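PDB 2ICS: deacetylase EF_0837 from Enterococcus faecalis, which is a binuclear zinc esterase that deacetylates acetyl-(R)-mandelate in vitro, though with very low efficiency. Local coordinates for residues D59-F64 with T84-A89. Residues are numbered along the deposited sequence; the frame is centred on the assembly and turned at random.
With ZN (zinc ion), chain B.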
ATOM      1  N   ASP A  59      -0.439  -0.491  -1.319  1.00 21.06           N
ATOM      2  CA  ASP A  59      -1.861  -0.226  -1.108  1.00 21.10           C
ATOM      3  C   ASP A  59      -2.273   1.184  -0.684  1.00 20.80           C
ATOM      4  O   ASP A  59      -3.393   1.392  -0.224  1.00 21.31           O
ATOM      5  CB  ASP A  59      -2.480  -1.266  -0.150  1.00 21.51           C
ATOM      6  CG  ASP A  59      -2.015  -1.108   1.284  1.00 25.65           C
ATOM      7  OD1 ASP A  59      -1.448  -0.047   1.626  1.00 22.52           O
ATOM      8  OD2 ASP A  59      -2.237  -2.052   2.072  1.00 25.13           O
ATOM      9  N   HIS A  60      -1.375   2.152  -0.806  1.00 17.58           N
ATOM     10  CA  HIS A  60      -1.752   3.523  -0.505  1.00 17.77           C
ATOM     11  C   HIS A  60      -0.989   4.401  -1.480  1.00 19.41           C
ATOM     12  O   HIS A  60       0.175   4.744  -1.269  1.00 17.70           O
ATOM     13  CB  HIS A  60      -1.458   3.929   0.941  1.00 16.10           C
ATOM     14  CG  HIS A  60      -2.013   5.273   1.296  1.00 14.38           C
ATOM     15  ND1 HIS A  60      -2.410   5.639   2.562  1.00 16.16           N
ATOM     16  CD2 HIS A  60      -2.219   6.369   0.517  1.00 13.88           C
ATOM     17  CE1 HIS A  60      -2.834   6.918   2.517  1.00 16.07           C
ATOM     18  NE2 HIS A  60      -2.737   7.405   1.296  1.00 14.39           N
ATOM     19  N   VAL A  61      -1.684   4.777  -2.547  1.00 20.28           N
ATOM     20  CA  VAL A  61      -1.096   5.567  -3.613  1.00 21.61           C
ATOM     21  C   VAL A  61      -2.067   6.630  -4.139  1.00 20.96           C
ATOM     22  O   VAL A  61      -3.258   6.594  -3.848  1.00 20.77           O
ATOM     23  CB  VAL A  61      -0.701   4.599  -4.754  1.00 23.12           C
ATOM     24  CG1 VAL A  61      -0.733   5.291  -6.085  1.00 26.08           C
ATOM     25  CG2 VAL A  61       0.658   4.003  -4.464  1.00 22.60           C
ATOM     26  N   HIS A  62      -1.541   7.575  -4.910  1.00 21.59           N
ATOM     27  CA  HIS A  62      -2.343   8.616  -5.533  1.00 22.26           C
ATOM     28  C   HIS A  62      -1.827   8.741  -6.962  1.00 23.03           C
ATOM     29  O   HIS A  62      -0.808   9.387  -7.226  1.00 22.47           O
ATOM     30  CB  HIS A  62      -2.209   9.920  -4.755  1.00 21.77           C
ATOM     31  CG  HIS A  62      -2.873   9.871  -3.415  1.00 24.48           C
ATOM     32  ND1 HIS A  62      -4.237   9.782  -3.242  1.00 23.07           N
ATOM     33  CD2 HIS A  62      -2.338   9.790  -2.171  1.00 22.11           C
ATOM     34  CE1 HIS A  62      -4.481   9.644  -1.928  1.00 24.38           C
ATOM     35  NE2 HIS A  62      -3.360   9.644  -1.234  1.00 25.65           N
ATOM     36  N   CYS A  63      -2.526   8.083  -7.882  1.00 24.37           N
ATOM     37  CA  CYS A  63      -2.106   8.074  -9.271  1.00 27.55           C
ATOM     38  C   CYS A  63      -3.145   8.420 -10.337  1.00 29.55           C
ATOM     39  O   CYS A  63      -3.084   7.889 -11.448  1.00 29.35           O
ATOM     40  CB  CYS A  63      -1.476   6.717  -9.598  1.00 26.69           C
ATOM     41  SG  CYS A  63      -2.552   5.309  -9.303  1.00 25.16           S
ATOM     42  N   PHE A  64      -4.105   9.279 -10.002  1.00 31.30           N
ATOM     43  CA  PHE A  64      -5.091   9.732 -10.983  1.00 33.95           C
ATOM     44  C   PHE A  64      -4.370  10.940 -11.581  1.00 34.46           C
ATOM     45  O   PHE A  64      -4.373  12.019 -10.988  1.00 34.84           O
ATOM     46  CB  PHE A  64      -6.391  10.183 -10.305  1.00 34.11           C
ATOM     47  CG  PHE A  64      -7.424  10.725 -11.267  1.00 35.99           C
ATOM     48  CD1 PHE A  64      -8.541  11.407 -10.795  1.00 37.05           C
ATOM     49  CD2 PHE A  64      -7.280  10.558 -12.646  1.00 35.28           C
ATOM     50  CE1 PHE A  64      -9.504  11.916 -11.674  1.00 36.32           C
ATOM     51  CE2 PHE A  64      -8.233  11.064 -13.533  1.00 34.14           C
ATOM     52  CZ  PHE A  64      -9.346  11.744 -13.046  1.00 35.74           C
ATOM     53  N   THR A  84       4.125  -4.140  -8.956  1.00 21.91           N
ATOM     54  CA  THR A  84       3.206  -4.672  -9.952  1.00 21.87           C
ATOM     55  C   THR A  84       1.756  -4.208  -9.801  1.00 21.24           C
ATOM     56  O   THR A  84       1.022  -4.141 -10.782  1.00 21.96           O
ATOM     57  CB  THR A  84       3.247  -6.220  -9.959  1.00 23.41           C
ATOM     58  OG1 THR A  84       2.902  -6.722  -8.660  1.00 23.81           O
ATOM     59  CG2 THR A  84       4.639  -6.707 -10.328  1.00 24.57           C
ATOM     60  N   THR A  85       1.349  -3.888  -8.578  1.00 21.93           N
ATOM     61  CA  THR A  85      -0.015  -3.436  -8.316  1.00 21.83           C
ATOM     62  C   THR A  85      -0.038  -2.242  -7.360  1.00 22.76           C
ATOM     63  O   THR A  85       0.747  -2.184  -6.408  1.00 22.24           O
ATOM     64  CB  THR A  85      -0.878  -4.583  -7.699  1.00 22.14           C
ATOM     65  OG1 THR A  85      -1.023  -5.645  -8.651  1.00 22.23           O
ATOM     66  CG2 THR A  85      -2.258  -4.079  -7.319  1.00 21.88           C
ATOM     67  N   VAL A  86      -0.923  -1.285  -7.627  1.00 20.86           N
ATOM     68  CA  VAL A  86      -1.065  -0.122  -6.761  1.00 21.86           C
ATOM     69  C   VAL A  86      -2.540   0.134  -6.518  1.00 23.51           C
ATOM     70  O   VAL A  86      -3.389  -0.171  -7.362  1.00 24.49           O
ATOM     71  CB  VAL A  86      -0.444   1.174  -7.366  1.00 21.91           C
ATOM     72  CG1 VAL A  86       1.068   1.035  -7.475  1.00 20.30           C
ATOM     73  CG2 VAL A  86      -1.063   1.473  -8.727  1.00 23.28           C
ATOM     74  N   ILE A  87      -2.845   0.677  -5.348  1.00 22.20           N
ATOM     75  CA  ILE A  87      -4.211   0.994  -5.002  1.00 21.98           C
ATOM     76  C   ILE A  87      -4.279   2.470  -4.670  1.00 22.78           C
ATOM     77  O   ILE A  87      -3.661   2.930  -3.705  1.00 24.28           O
ATOM     78  CB  ILE A  87      -4.692   0.187  -3.780  1.00 23.99           C
ATOM     79  CG1 ILE A  87      -4.435  -1.308  -4.007  1.00 24.93           C
ATOM     80  CG2 ILE A  87      -6.176   0.450  -3.547  1.00 23.35           C
ATOM     81  CD1 ILE A  87      -4.892  -2.200  -2.860  1.00 24.50           C
ATOM     82  N   ASP A  88      -5.009   3.221  -5.488  1.00 22.38           N
ATOM     83  CA  ASP A  88      -5.170   4.647  -5.261  1.00 21.42           C
ATOM     84  C   ASP A  88      -6.068   4.835  -4.038  1.00 21.15           C
ATOM     85  O   ASP A  88      -7.189   4.331  -4.006  1.00 20.45           O
ATOM     86  CB  ASP A  88      -5.786   5.304  -6.488  1.00 20.78           C
ATOM     87  CG  ASP A  88      -6.111   6.758  -6.257  1.00 23.12           C
ATOM     88  OD1 ASP A  88      -7.157   7.038  -5.634  1.00 22.61           O
ATOM     89  OD2 ASP A  88      -5.307   7.620  -6.678  1.00 23.87           O
ATOM     90  N   ALA A  89      -5.575   5.564  -3.040  1.00 20.91           N
ATOM     91  CA  ALA A  89      -6.317   5.765  -1.796  1.00 22.05           C
ATOM     92  C   ALA A  89      -7.397   6.848  -1.776  1.00 23.33           C
ATOM     93  O   ALA A  89      -7.292   7.838  -1.040  1.00 21.96           O
ATOM     94  CB  ALA A  89      -5.336   5.994  -0.644  1.00 20.09           C
TER
HETATM   95 ZN    ZN B 400      -2.907   9.548   0.705  1.00 24.94          ZN
HETATM   96  O   HOH W   1      -2.239  10.279   2.459  1.00 23.22           O
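Val61 is held to the strand 84-89 through both its backbone N and its backbone O. Its N donates to Ile87 O at 2.9 Å, a rather bent bond, and its O accepts Ala89 N at 2.7 Å, nearly straight at 161°. The CA of Asp88 also closes on Val61 O, in a CA-H...O contact of 3.1 Å. A third hydrogen bond comes from a side chain: with CG anti to its backbone N (chi1 174°), Asp88 carries OD2 to Cys63 N, 3.1 Å away, which meets the anti lone pair of the carboxylate. Thr91 hydrogen-bonds the same OD2 and also His62 ND1, so it bridges the carboxylate and the imidazole, whose planes stand at 89°.

This parallel pairing joins the first two strands of the TIM barrel, and the C-terminal end of the first strand carries the His-X-His metal motif of the amidohydrolases. His60 and His62 bind the same zinc ion, each through NE2, at 2.2 and 2.0 Å; a water, Asp272 and the carbamate of carboxylated Lys154 complete its shell.

In a CH-pi contact the Ala89 methyl lies over one face of the His60 ring, offset toward its CD2-NE2 edge, CB 3.7 Å from the centroid, while Thr210 takes ND1. Among apolar contacts, Ile87 CD1 reaches Asp59 CB. Farther from the metal, Val86 meets Val61 CG2 through CB and Cys63 SG through CG2.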